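Local coordinates for protein N-acetylmuramoyl-L-alanine amidase XlyA (Bacillus subtilis, PDB 3RDR) that hydrolyses, as a zinc-binding autolysin seen here through its catalytic domain, the link between N-acetylmuramoyl residues and L-amino acids in cell-wall glycopeptides, at residues A[9-13]-A[47-51]; A[57-61]-A[71-77]; A[63-68]-A[111-115]; A[99-105]-A[142-146]; A[127-132]-A[149-153]. One frame throughout, in Å; residues are numbered along the deposited sequence.

Interaction 1: A[9-13]-A[47-51]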
# COMPACT_ATOMS: atom_id res chain seq x y z
N GLN A 9 -5.38 10.37 7.90
CA GLN A 9 -3.96 10.32 8.24
C GLN A 9 -3.77 9.99 9.71
O GLN A 9 -4.35 10.63 10.59
CB GLN A 9 -3.29 11.66 7.92
CG GLN A 9 -3.38 12.05 6.45
CD GLN A 9 -2.61 13.31 6.12
OE1 GLN A 9 -2.68 14.30 6.84
NE2 GLN A 9 -1.86 13.27 5.02
N ASP A 10 -2.98 8.96 9.97
CA ASP A 10 -2.70 8.51 11.33
C ASP A 10 -1.32 7.88 11.28
O ASP A 10 -1.15 6.66 11.37
CB ASP A 10 -3.77 7.49 11.76
CG ASP A 10 -3.61 7.05 13.19
OD1 ASP A 10 -3.14 7.86 14.02
OD2 ASP A 10 -3.98 5.90 13.50
N PHE A 11 -0.32 8.75 11.14
CA PHE A 11 1.07 8.35 11.02
C PHE A 11 1.69 7.55 12.15
O PHE A 11 1.31 7.68 13.32
CB PHE A 11 1.94 9.59 10.78
CG PHE A 11 1.68 10.28 9.46
CD1 PHE A 11 2.37 11.45 9.13
CD2 PHE A 11 0.75 9.77 8.56
CE1 PHE A 11 2.13 12.10 7.93
CE2 PHE A 11 0.50 10.42 7.35
CZ PHE A 11 1.19 11.59 7.03
N ILE A 12 2.64 6.72 11.77
CA ILE A 12 3.41 5.91 12.69
C ILE A 12 4.30 6.96 13.35
O ILE A 12 4.78 7.87 12.68
CB ILE A 12 4.28 4.90 11.92
CG1 ILE A 12 3.39 3.83 11.27
CG2 ILE A 12 5.32 4.29 12.84
CD1 ILE A 12 4.11 2.99 10.21
N PRO A 13 4.52 6.86 14.67
CA PRO A 13 5.37 7.88 15.30
C PRO A 13 6.81 7.95 14.79
O PRO A 13 7.44 6.93 14.50
CB PRO A 13 5.29 7.54 16.79
CG PRO A 13 5.03 6.06 16.79
CD PRO A 13 4.03 5.90 15.67
N ALA A 47 -3.98 0.49 10.80
CA ALA A 47 -3.38 1.75 11.27
C ALA A 47 -2.93 1.60 12.72
O ALA A 47 -1.86 2.08 13.10
CB ALA A 47 -4.39 2.88 11.14
N ARG A 48 -3.76 0.95 13.52
CA ARG A 48 -3.47 0.73 14.93
C ARG A 48 -2.31 -0.26 15.07
O ARG A 48 -1.39 -0.04 15.86
CB ARG A 48 -4.71 0.19 15.66
CG ARG A 48 -4.53 0.04 17.16
CD ARG A 48 -5.84 -0.30 17.89
NE ARG A 48 -6.32 -1.66 17.62
CZ ARG A 48 -7.12 -2.00 16.61
NH1 ARG A 48 -7.55 -1.09 15.76
NH2 ARG A 48 -7.50 -3.27 16.46
N TYR A 49 -2.36 -1.34 14.30
CA TYR A 49 -1.29 -2.33 14.36
C TYR A 49 0.08 -1.74 14.04
O TYR A 49 1.06 -2.00 14.75
CB TYR A 49 -1.57 -3.47 13.39
CG TYR A 49 -0.35 -4.33 13.13
CD1 TYR A 49 0.09 -5.25 14.09
CD2 TYR A 49 0.40 -4.19 11.97
CE1 TYR A 49 1.25 -6.01 13.88
CE2 TYR A 49 1.56 -4.93 11.75
CZ TYR A 49 1.98 -5.84 12.71
OH TYR A 49 3.14 -6.57 12.52
N LEU A 50 0.16 -0.97 12.96
CA LEU A 50 1.43 -0.38 12.54
C LEU A 50 2.09 0.53 13.57
O LEU A 50 3.30 0.76 13.50
CB LEU A 50 1.25 0.37 11.21
CG LEU A 50 1.06 -0.53 9.98
CD1 LEU A 50 0.79 0.30 8.73
CD2 LEU A 50 2.32 -1.37 9.79
N LYS A 51 1.32 1.03 14.53
CA LYS A 51 1.89 1.90 15.55
C LYS A 51 2.45 1.15 16.76
O LYS A 51 2.95 1.78 17.69
CB LYS A 51 0.86 2.95 15.98
CG LYS A 51 0.47 3.87 14.82
CD LYS A 51 -0.03 5.23 15.27
CE LYS A 51 -1.38 5.14 15.95
NZ LYS A 51 -1.94 6.50 16.23
O HOH W 1 -0.76 3.92 11.24

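Interaction 2: A[57-61]-A[71-77]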
# COMPACT_ATOMS: atom_id res chain seq x y z
N THR A 57 7.56 -3.87 9.71
CA THR A 57 7.11 -3.61 8.34
C THR A 57 6.24 -2.36 8.29
O THR A 57 5.60 -2.01 9.28
CB THR A 57 6.31 -4.82 7.78
OG1 THR A 57 7.19 -5.93 7.58
CG2 THR A 57 5.66 -4.47 6.44
N SER A 58 6.23 -1.68 7.15
CA SER A 58 5.42 -0.47 7.02
C SER A 58 5.20 -0.09 5.56
O SER A 58 6.05 -0.36 4.70
CB SER A 58 6.06 0.70 7.76
OG SER A 58 7.28 1.08 7.13
N TRP A 59 4.06 0.53 5.29
CA TRP A 59 3.71 0.99 3.96
C TRP A 59 2.93 2.29 4.13
O TRP A 59 2.61 2.68 5.25
CB TRP A 59 2.90 -0.08 3.22
CG TRP A 59 1.72 -0.55 3.98
CD1 TRP A 59 0.45 -0.06 3.91
CD2 TRP A 59 1.70 -1.59 4.97
NE1 TRP A 59 -0.36 -0.74 4.79
CE2 TRP A 59 0.38 -1.68 5.45
CE3 TRP A 59 2.67 -2.46 5.49
CZ2 TRP A 59 -0.01 -2.60 6.43
CZ3 TRP A 59 2.29 -3.38 6.47
CH2 TRP A 59 0.96 -3.44 6.93
N HIS A 60 2.62 2.95 3.02
CA HIS A 60 1.95 4.24 3.07
C HIS A 60 0.43 4.28 3.21
O HIS A 60 -0.10 5.07 4.00
CB HIS A 60 2.38 5.05 1.84
CG HIS A 60 3.86 5.07 1.64
ND1 HIS A 60 4.66 6.08 2.14
CD2 HIS A 60 4.69 4.18 1.06
CE1 HIS A 60 5.93 5.79 1.89
NE2 HIS A 60 5.97 4.64 1.24
N PHE A 61 -0.27 3.44 2.46
CA PHE A 61 -1.74 3.42 2.48
C PHE A 61 -2.37 2.04 2.64
O PHE A 61 -1.92 1.07 2.02
CB PHE A 61 -2.29 4.00 1.18
CG PHE A 61 -2.00 5.46 0.95
CD1 PHE A 61 -2.72 6.44 1.62
CD2 PHE A 61 -1.06 5.86 0.01
CE1 PHE A 61 -2.52 7.79 1.35
CE2 PHE A 61 -0.85 7.21 -0.28
CZ PHE A 61 -1.58 8.18 0.40
N HIS A 71 -0.32 5.84 6.77
CA HIS A 71 0.55 5.60 7.90
C HIS A 71 1.89 6.32 7.82
O HIS A 71 2.61 6.42 8.82
CB HIS A 71 0.80 4.10 8.02
CG HIS A 71 -0.41 3.26 7.74
ND1 HIS A 71 -1.46 3.16 8.63
CD2 HIS A 71 -0.75 2.52 6.67
CE1 HIS A 71 -2.39 2.38 8.11
NE2 HIS A 71 -1.99 1.98 6.92
N LEU A 72 2.22 6.81 6.63
CA LEU A 72 3.50 7.47 6.40
C LEU A 72 3.34 8.63 5.43
O LEU A 72 2.47 8.61 4.55
CB LEU A 72 4.48 6.47 5.78
CG LEU A 72 5.57 5.68 6.51
CD1 LEU A 72 5.29 5.52 7.99
CD2 LEU A 72 5.70 4.33 5.82
N PRO A 73 4.17 9.68 5.57
CA PRO A 73 4.08 10.82 4.66
C PRO A 73 4.69 10.34 3.34
O PRO A 73 5.58 9.49 3.35
CB PRO A 73 4.92 11.89 5.35
CG PRO A 73 5.95 11.09 6.09
CD PRO A 73 5.11 9.96 6.67
N LEU A 74 4.23 10.88 2.22
CA LEU A 74 4.75 10.44 0.93
C LEU A 74 6.19 10.85 0.59
O LEU A 74 6.70 10.48 -0.46
CB LEU A 74 3.80 10.89 -0.19
CG LEU A 74 2.36 10.40 0.00
CD1 LEU A 74 1.57 10.64 -1.28
CD2 LEU A 74 2.34 8.92 0.37
N ASN A 75 6.84 11.60 1.48
CA ASN A 75 8.23 11.99 1.24
C ASN A 75 9.19 11.11 2.04
O ASN A 75 10.38 11.40 2.14
CB ASN A 75 8.47 13.47 1.57
CG ASN A 75 7.94 13.87 2.94
OD1 ASN A 75 8.23 13.23 3.95
ND2 ASN A 75 7.17 14.94 2.98
N GLU A 76 8.66 10.02 2.59
CA GLU A 76 9.44 9.05 3.37
C GLU A 76 9.20 7.64 2.84
O GLU A 76 8.14 7.35 2.28
CB GLU A 76 9.05 9.11 4.85
CG GLU A 76 9.68 10.24 5.64
CD GLU A 76 9.27 10.22 7.11
OE1 GLU A 76 9.05 9.11 7.65
OE2 GLU A 76 9.19 11.29 7.73
N ASN A 77 10.17 6.75 3.03
CA ASN A 77 10.04 5.37 2.57
C ASN A 77 9.44 4.48 3.64
O ASN A 77 9.30 4.87 4.80
CB ASN A 77 11.41 4.80 2.19
CG ASN A 77 12.22 4.37 3.41
OD1 ASN A 77 12.56 5.19 4.27
ND2 ASN A 77 12.52 3.08 3.50

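Interaction 3: A[63-68]-A[111-115]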
# COMPACT_ATOMS: atom_id res chain seq x y z
N VAL A 63 -6.08 0.28 2.21
CA VAL A 63 -7.39 0.54 1.61
C VAL A 63 -8.41 -0.57 1.88
O VAL A 63 -8.12 -1.74 1.65
CB VAL A 63 -7.26 0.68 0.06
CG1 VAL A 63 -8.60 1.06 -0.56
CG2 VAL A 63 -6.18 1.69 -0.30
N ASP A 64 -9.59 -0.21 2.39
CA ASP A 64 -10.65 -1.21 2.57
C ASP A 64 -11.85 -0.72 1.76
O ASP A 64 -11.72 0.25 1.01
CB ASP A 64 -11.00 -1.46 4.05
CG ASP A 64 -11.55 -0.24 4.76
OD1 ASP A 64 -12.33 0.52 4.14
OD2 ASP A 64 -11.22 -0.05 5.95
N ASP A 65 -12.99 -1.38 1.89
CA ASP A 65 -14.17 -0.99 1.10
C ASP A 65 -14.84 0.30 1.54
O ASP A 65 -15.72 0.81 0.84
CB ASP A 65 -15.20 -2.14 1.10
CG ASP A 65 -15.84 -2.37 2.46
OD1 ASP A 65 -15.36 -1.84 3.48
OD2 ASP A 65 -16.84 -3.11 2.51
N THR A 66 -14.42 0.84 2.67
CA THR A 66 -15.02 2.06 3.18
C THR A 66 -14.11 3.28 3.15
O THR A 66 -14.51 4.35 2.70
CB THR A 66 -15.50 1.85 4.63
OG1 THR A 66 -16.37 0.72 4.68
CG2 THR A 66 -16.25 3.08 5.13
N GLU A 67 -12.88 3.12 3.62
CA GLU A 67 -11.95 4.25 3.66
C GLU A 67 -10.50 3.88 3.44
O GLU A 67 -10.16 2.72 3.20
CB GLU A 67 -12.10 4.96 5.00
CG GLU A 67 -12.07 4.01 6.17
CD GLU A 67 -12.50 4.68 7.46
OE1 GLU A 67 -13.23 5.69 7.38
OE2 GLU A 67 -12.11 4.19 8.54
N ILE A 68 -9.64 4.89 3.53
CA ILE A 68 -8.21 4.74 3.33
C ILE A 68 -7.46 5.41 4.48
O ILE A 68 -7.81 6.53 4.88
CB ILE A 68 -7.76 5.41 2.01
CG1 ILE A 68 -8.46 4.77 0.82
CG2 ILE A 68 -6.25 5.31 1.85
CD1 ILE A 68 -8.27 5.52 -0.47
N ASN A 111 -11.58 1.38 -4.75
CA ASN A 111 -11.06 2.50 -3.97
C ASN A 111 -9.55 2.62 -4.17
O ASN A 111 -9.01 3.73 -4.20
CB ASN A 111 -11.37 2.33 -2.48
CG ASN A 111 -12.86 2.44 -2.19
OD1 ASN A 111 -13.59 3.11 -2.91
ND2 ASN A 111 -13.30 1.81 -1.10
N ALA A 112 -8.88 1.48 -4.30
CA ALA A 112 -7.43 1.46 -4.50
C ALA A 112 -7.07 1.99 -5.88
O ALA A 112 -6.05 2.66 -6.05
CB ALA A 112 -6.90 0.04 -4.32
N GLN A 113 -7.90 1.68 -6.88
CA GLN A 113 -7.65 2.14 -8.24
C GLN A 113 -7.82 3.65 -8.29
O GLN A 113 -7.09 4.35 -8.99
CB GLN A 113 -8.60 1.44 -9.22
CG GLN A 113 -8.31 -0.05 -9.36
CD GLN A 113 -9.35 -0.79 -10.19
OE1 GLN A 113 -10.54 -0.69 -9.93
NE2 GLN A 113 -8.89 -1.56 -11.16
N TRP A 114 -8.78 4.17 -7.53
CA TRP A 114 -9.00 5.61 -7.48
C TRP A 114 -7.77 6.27 -6.86
O TRP A 114 -7.26 7.27 -7.37
CB TRP A 114 -10.23 5.95 -6.64
CG TRP A 114 -10.28 7.40 -6.28
CD1 TRP A 114 -10.63 8.44 -7.09
CD2 TRP A 114 -9.85 7.98 -5.04
NE1 TRP A 114 -10.45 9.64 -6.43
CE2 TRP A 114 -9.97 9.39 -5.17
CE3 TRP A 114 -9.38 7.46 -3.82
CZ2 TRP A 114 -9.64 10.27 -4.14
CZ3 TRP A 114 -9.05 8.34 -2.80
CH2 TRP A 114 -9.18 9.73 -2.96
N LEU A 115 -7.31 5.72 -5.74
CA LEU A 115 -6.14 6.24 -5.05
C LEU A 115 -4.92 6.24 -5.97
O LEU A 115 -4.20 7.23 -6.06
CB LEU A 115 -5.84 5.39 -3.80
CG LEU A 115 -4.54 5.68 -3.05
CD1 LEU A 115 -4.55 7.11 -2.52
CD2 LEU A 115 -4.38 4.69 -1.89

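Interaction 4: A[99-105]-A[142-146]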
# COMPACT_ATOMS: atom_id res chain seq x y z
N GLU A 99 -8.66 -7.61 2.91
CA GLU A 99 -9.45 -8.78 2.52
C GLU A 99 -10.40 -9.18 3.66
O GLU A 99 -10.90 -10.30 3.68
CB GLU A 99 -8.52 -9.97 2.23
CG GLU A 99 -7.54 -9.77 1.08
CD GLU A 99 -6.66 -10.99 0.85
OE1 GLU A 99 -7.21 -12.11 0.83
OE2 GLU A 99 -5.43 -10.84 0.68
N ASN A 100 -10.63 -8.27 4.61
CA ASN A 100 -11.50 -8.59 5.74
C ASN A 100 -12.89 -9.11 5.34
O ASN A 100 -13.52 -8.60 4.42
CB ASN A 100 -11.63 -7.38 6.68
CG ASN A 100 -12.07 -6.11 5.97
OD1 ASN A 100 -11.44 -5.67 5.00
ND2 ASN A 100 -13.14 -5.50 6.45
N ALA A 101 -13.34 -10.15 6.04
CA ALA A 101 -14.63 -10.77 5.77
C ALA A 101 -15.80 -9.80 5.77
O ALA A 101 -16.71 -9.93 4.96
CB ALA A 101 -14.89 -11.88 6.79
N ASP A 102 -15.78 -8.81 6.67
CA ASP A 102 -16.86 -7.84 6.73
C ASP A 102 -16.76 -6.72 5.70
O ASP A 102 -17.48 -5.73 5.76
CB ASP A 102 -16.97 -7.24 8.14
CG ASP A 102 -15.65 -6.69 8.67
OD1 ASP A 102 -15.69 -5.68 9.41
OD2 ASP A 102 -14.59 -7.27 8.37
N GLY A 103 -15.85 -6.89 4.73
CA GLY A 103 -15.68 -5.89 3.70
C GLY A 103 -15.87 -6.43 2.30
O GLY A 103 -15.80 -7.64 2.08
N ASP A 104 -16.09 -5.54 1.35
CA ASP A 104 -16.29 -5.91 -0.05
C ASP A 104 -14.96 -5.73 -0.80
O ASP A 104 -14.52 -4.60 -1.01
CB ASP A 104 -17.36 -4.99 -0.67
CG ASP A 104 -17.82 -5.45 -2.03
OD1 ASP A 104 -16.98 -5.93 -2.83
OD2 ASP A 104 -19.03 -5.33 -2.32
N PHE A 105 -14.33 -6.83 -1.19
CA PHE A 105 -13.05 -6.74 -1.89
C PHE A 105 -13.14 -5.97 -3.20
O PHE A 105 -12.23 -5.22 -3.55
CB PHE A 105 -12.49 -8.14 -2.16
CG PHE A 105 -11.05 -8.14 -2.61
CD1 PHE A 105 -10.03 -7.74 -1.75
CD2 PHE A 105 -10.71 -8.53 -3.91
CE1 PHE A 105 -8.70 -7.71 -2.16
CE2 PHE A 105 -9.38 -8.50 -4.34
CZ PHE A 105 -8.37 -8.09 -3.46
N PRO A 142 0.49 -9.00 -4.89
CA PRO A 142 -0.84 -9.16 -4.29
C PRO A 142 -1.51 -10.46 -4.73
O PRO A 142 -1.96 -10.59 -5.87
CB PRO A 142 -1.57 -7.92 -4.76
CG PRO A 142 -1.03 -7.73 -6.14
CD PRO A 142 0.46 -7.99 -5.97
N ARG A 143 -1.60 -11.42 -3.81
CA ARG A 143 -2.16 -12.73 -4.10
C ARG A 143 -3.50 -12.80 -4.82
O ARG A 143 -3.73 -13.73 -5.59
CB ARG A 143 -2.22 -13.56 -2.80
CG ARG A 143 -3.23 -13.08 -1.77
CD ARG A 143 -3.29 -14.05 -0.60
NE ARG A 143 -4.49 -13.87 0.21
CZ ARG A 143 -4.83 -14.65 1.24
NH1 ARG A 143 -4.05 -15.67 1.58
NH2 ARG A 143 -5.95 -14.42 1.91
N LYS A 144 -4.38 -11.83 -4.59
CA LYS A 144 -5.69 -11.84 -5.24
C LYS A 144 -5.78 -11.05 -6.54
O LYS A 144 -6.82 -11.03 -7.19
CB LYS A 144 -6.77 -11.32 -4.28
CG LYS A 144 -6.93 -12.13 -3.01
CD LYS A 144 -8.27 -11.85 -2.35
CE LYS A 144 -9.42 -12.31 -3.24
NZ LYS A 144 -10.73 -12.18 -2.56
N LEU A 145 -4.69 -10.39 -6.91
CA LEU A 145 -4.67 -9.58 -8.12
C LEU A 145 -3.63 -10.03 -9.15
O LEU A 145 -3.67 -9.58 -10.30
CB LEU A 145 -4.42 -8.11 -7.75
CG LEU A 145 -5.60 -7.19 -7.42
CD1 LEU A 145 -6.71 -7.95 -6.75
CD2 LEU A 145 -5.10 -6.05 -6.54
N LEU A 146 -2.72 -10.90 -8.76
CA LEU A 146 -1.67 -11.36 -9.66
C LEU A 146 -2.17 -12.03 -10.95
O LEU A 146 -1.77 -11.62 -12.04
CB LEU A 146 -0.70 -12.29 -8.92
CG LEU A 146 0.30 -11.55 -8.01
CD1 LEU A 146 1.08 -12.53 -7.15
CD2 LEU A 146 1.25 -10.73 -8.87
O HOH W 2 -9.95 -12.65 0.23

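Interaction 5: A[127-132]-A[149-153]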
# COMPACT_ATOMS: atom_id res chain seq x y z
N LEU A 127 1.60 4.64 -15.52
CA LEU A 127 0.90 3.39 -15.29
C LEU A 127 1.87 2.21 -15.31
O LEU A 127 1.72 1.25 -14.55
CB LEU A 127 -0.19 3.17 -16.35
CG LEU A 127 -1.01 1.89 -16.17
CD1 LEU A 127 -1.95 2.05 -14.99
CD2 LEU A 127 -1.79 1.60 -17.44
N ALA A 128 2.85 2.29 -16.20
CA ALA A 128 3.85 1.24 -16.32
C ALA A 128 4.61 1.06 -15.00
O ALA A 128 5.12 -0.02 -14.71
CB ALA A 128 4.83 1.56 -17.46
N ASN A 129 4.69 2.13 -14.22
CA ASN A 129 5.41 2.07 -12.95
C ASN A 129 4.54 1.68 -11.75
O ASN A 129 4.96 1.81 -10.60
CB ASN A 129 6.14 3.39 -12.71
CG ASN A 129 7.46 3.46 -13.47
OD1 ASN A 129 7.63 2.83 -14.51
ND2 ASN A 129 8.41 4.24 -12.95
N VAL A 130 3.32 1.23 -12.02
CA VAL A 130 2.44 0.76 -10.96
C VAL A 130 2.72 -0.73 -10.99
O VAL A 130 2.33 -1.43 -11.93
CB VAL A 130 0.95 1.01 -11.28
CG1 VAL A 130 0.07 0.41 -10.18
CG2 VAL A 130 0.69 2.51 -11.37
N VAL A 131 3.43 -1.22 -9.98
CA VAL A 131 3.82 -2.62 -9.94
C VAL A 131 3.36 -3.41 -8.72
O VAL A 131 2.98 -2.84 -7.70
CB VAL A 131 5.36 -2.76 -10.01
CG1 VAL A 131 5.89 -2.10 -11.27
CG2 VAL A 131 5.98 -2.13 -8.77
N PRO A 132 3.39 -4.75 -8.83
CA PRO A 132 2.98 -5.62 -7.73
C PRO A 132 4.21 -5.86 -6.87
O PRO A 132 5.34 -5.78 -7.36
CB PRO A 132 2.53 -6.88 -8.45
CG PRO A 132 3.51 -6.96 -9.59
CD PRO A 132 3.54 -5.52 -10.08
N TRP A 149 -3.59 -9.26 -12.88
CA TRP A 149 -2.87 -8.00 -12.73
C TRP A 149 -3.12 -6.97 -13.84
O TRP A 149 -3.53 -5.84 -13.57
CB TRP A 149 -1.37 -8.27 -12.61
CG TRP A 149 -0.56 -7.02 -12.37
CD1 TRP A 149 0.35 -6.46 -13.22
CD2 TRP A 149 -0.65 -6.14 -11.24
NE1 TRP A 149 0.84 -5.28 -12.69
CE2 TRP A 149 0.24 -5.06 -11.48
CE3 TRP A 149 -1.39 -6.16 -10.05
CZ2 TRP A 149 0.40 -4.01 -10.57
CZ3 TRP A 149 -1.22 -5.10 -9.15
CH2 TRP A 149 -0.34 -4.05 -9.42
N ASP A 150 -2.89 -7.37 -15.09
CA ASP A 150 -3.10 -6.45 -16.21
C ASP A 150 -4.51 -5.88 -16.27
O ASP A 150 -4.70 -4.74 -16.67
CB ASP A 150 -2.73 -7.15 -17.52
CG ASP A 150 -1.23 -7.35 -17.68
OD1 ASP A 150 -0.82 -8.12 -18.57
OD2 ASP A 150 -0.46 -6.72 -16.92
N SER A 151 -5.50 -6.68 -15.87
CA SER A 151 -6.88 -6.21 -15.87
C SER A 151 -7.06 -5.19 -14.75
O SER A 151 -7.70 -4.15 -14.94
CB SER A 151 -7.85 -7.38 -15.64
OG SER A 151 -7.78 -8.32 -16.70
N PHE A 152 -6.49 -5.48 -13.59
CA PHE A 152 -6.56 -4.57 -12.45
C PHE A 152 -6.03 -3.20 -12.87
O PHE A 152 -6.61 -2.17 -12.52
CB PHE A 152 -5.72 -5.11 -11.28
CG PHE A 152 -5.44 -4.09 -10.21
CD1 PHE A 152 -6.47 -3.65 -9.37
CD2 PHE A 152 -4.17 -3.57 -10.03
CE1 PHE A 152 -6.22 -2.70 -8.38
CE2 PHE A 152 -3.91 -2.61 -9.05
CZ PHE A 152 -4.94 -2.18 -8.22
N LYS A 153 -4.94 -3.20 -13.62
CA LYS A 153 -4.34 -1.96 -14.09
C LYS A 153 -5.19 -1.27 -15.14
O LYS A 153 -5.27 -0.04 -15.17
CB LYS A 153 -2.93 -2.22 -14.63
CG LYS A 153 -1.93 -2.60 -13.54
CD LYS A 153 -0.52 -2.79 -14.08
CE LYS A 153 0.05 -1.49 -14.65
NZ LYS A 153 1.46 -1.67 -15.11

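Interaction 1: A[9-13]-A[47-51]
In this amidase domain of the T7 lysozyme fold, the loop that leaves edge strand 7-9 runs past the C-terminal end of helix 43-50. Charge pairing marks the outer side of the contact: K51, just beyond the helix, sends its side chain back to D10, and NZ of K51 forms a salt bridge with OD1 of D10 at 2.9 Å. The aliphatic part of the same lysine lies along the loop, its CD 3.4 Å from the carbonyl O of F11 and 4.1 Å from CD of P13. Apolar packing comes from I12, whose CD1 is 4.0 Å from CB of L50; both side chains are buried, and I12 also touches L72 while L50 touches H71. On the strand side, D10 and I12 have backbone hydrogen bonds to Q70 and H71. Water joins the two backbones: one molecule donates to O of D10 and to O of A47, each at 2.8 Å.

Interaction 2: A[57-61]-A[71-77]
This is a buried, largely side-chain contact between the chain entering strand 61-63 and the chain leaving its antiparallel neighbour 68-70, at the open end of that strand pair. One backbone hydrogen bond crosses it, from N of H71 to O of H60 (2.9 Å). Beside it H71 turns its ring edge to the face of W59, an offset edge-to-face pair with the W59 five-membered ring and H71 ring centroids 5.2 Å apart and planes at 82°. NE1 of W59 and NE2 of H71 both bond to OG1 of T62, so the two rings share one hydroxyl partner. CD2 of L72 lies over one face of the H60 ring and 3.5 Å from O of W59. L74, in the type I beta turn P73-E76, packs its CD2 against CE2 of F61 at 3.7 Å. The W59 side chain is about 8 Å from the zinc ion, and the whole forms the open end of beta hairpin 61-70, packed by helix 43-50 in the T7 lysozyme-like amidase fold.

Interaction 3: A[63-68]-A[111-115]
A helix asparagine reaching into the turn of a beta hairpin is the striking feature here: ND2 of N111 donates to the carbonyl O of D64 at 3.1 Å, with an angle of 165°. The hairpin joins antiparallel strands 61-63 and 68-70 of the amidase sheet, and helix 105-122 packs against it. The turn is braced from within. OD1 of D64 accepts from N of T66 at 2.6 Å, an Asx turn. N of E67 also donates to OD1 of D64, at 2.7 Å. N of D64 bonds to O of E67 at 3.1 Å. OD2 of D65 adds a bond to N of D104, just before the helix starts. Next to the turn, V63 and I68 both point toward the helix and form an apolar layer with it. V63 meets N111 with CG1 3.6 Å from CB, and L115 with CG2 3.8 Å from CD2. I68 meets the same turn of helix, its CD1 4.1 Å from CB of L115 and, near the indole plane of W114, 3.7 Å from CZ3.

Interaction 4: A[99-105]-A[142-146]
K144 lays its side chain across one face of the F105 ring, with CD 4.1 Å from the ring centroid and only 16° off the normal (a CH-pi contact) and NZ 4.2 Å from the centroid at 24° (a cation-pi contact). In the amidase fold this joins the loop between strand 92-97 and helix 105-122 to the stretch that follows C141, a ligand of the zinc ion; the peptide bond before P142 is cis. L145 meets F105 at the ring edge, with CD1 3.6 Å from CE2, so successive residues touch the phenylalanine on different sides. The second component is ionic. The carboxylate of E99 forms a salt bridge with the guanidinium of R143, in which NH2 reaches OE1 at 2.8 Å while NE lies 3.3 Å from OE1 and 3.2 Å from OE2. OE2 of E99 also accepts from N of A35, which ties the same carboxylate to the loop after strand 28-33. The side chain of R143 is about 8 Å from the zinc ion, so R143 lies near the metal site. A water completes the polar edge, donating to OE1 of E99 and accepting from NZ of K144, both at 2.9 Å.

Interaction 5: A[127-132]-A[149-153]
L127 starts the contact twice over: its carbonyl O accepts from NZ of K153 at 3.0 Å, and its CG lies 3.9 Å from CE of the same lysine. In the short 3-10 segment, CA of A128 is 4.0 Å from NZ of K153. V130 opens edge strand 130-132. Its O receives a second, weak bond from NZ of K153 (3.3 Å) and lies 3.5 Å from CZ2 of W149 near the indole plane, while its side chain points toward helix 149-154 and also touches I116 of helix 105-122. V131 points away, but its carbonyl C is 3.5 Å from CZ2 of W149. P132 ends the strand against the face of the W149 indole: its CB sits 4.0 Å from the six-membered ring centroid, 3° off the normal, a CH-pi contact, and its CD is 3.5 Å from CZ2 of W149. The axes of segments 130-132 and 149-153 approach to 10.2 Å at 149°, so W149 meets the strand's end and K153 its beginning. The chemistry thus divides: an aromatic face on proline, just before zinc ligand H133, and a lysine bonded to main-chain carbonyls together join helix 149-154 to this edge strand.

How the interactions relate
From the N terminus, interaction 1 comes first and closes before the others open, bringing the loop after strand 7-9 to the end of helix 43-50. The other four interlock in sequence: interaction 2 crosses interaction 3, interaction 3 crosses interaction 4, and interaction 4 crosses interaction 5. Interaction 2 joins the flanks of hairpin 61-70 and meets interaction 1 where N of I12 probably bonds to O of H71. Interaction 3 sets the hairpin on helix 105-122 and meets interaction 2 where F61 packs on I68 and L115. Interaction 4 brings the loop before that helix to the post-C141 stretch, and interaction 5 closes the C-terminal helix onto the far edge strand, about 27 Å from interaction 1 between centres.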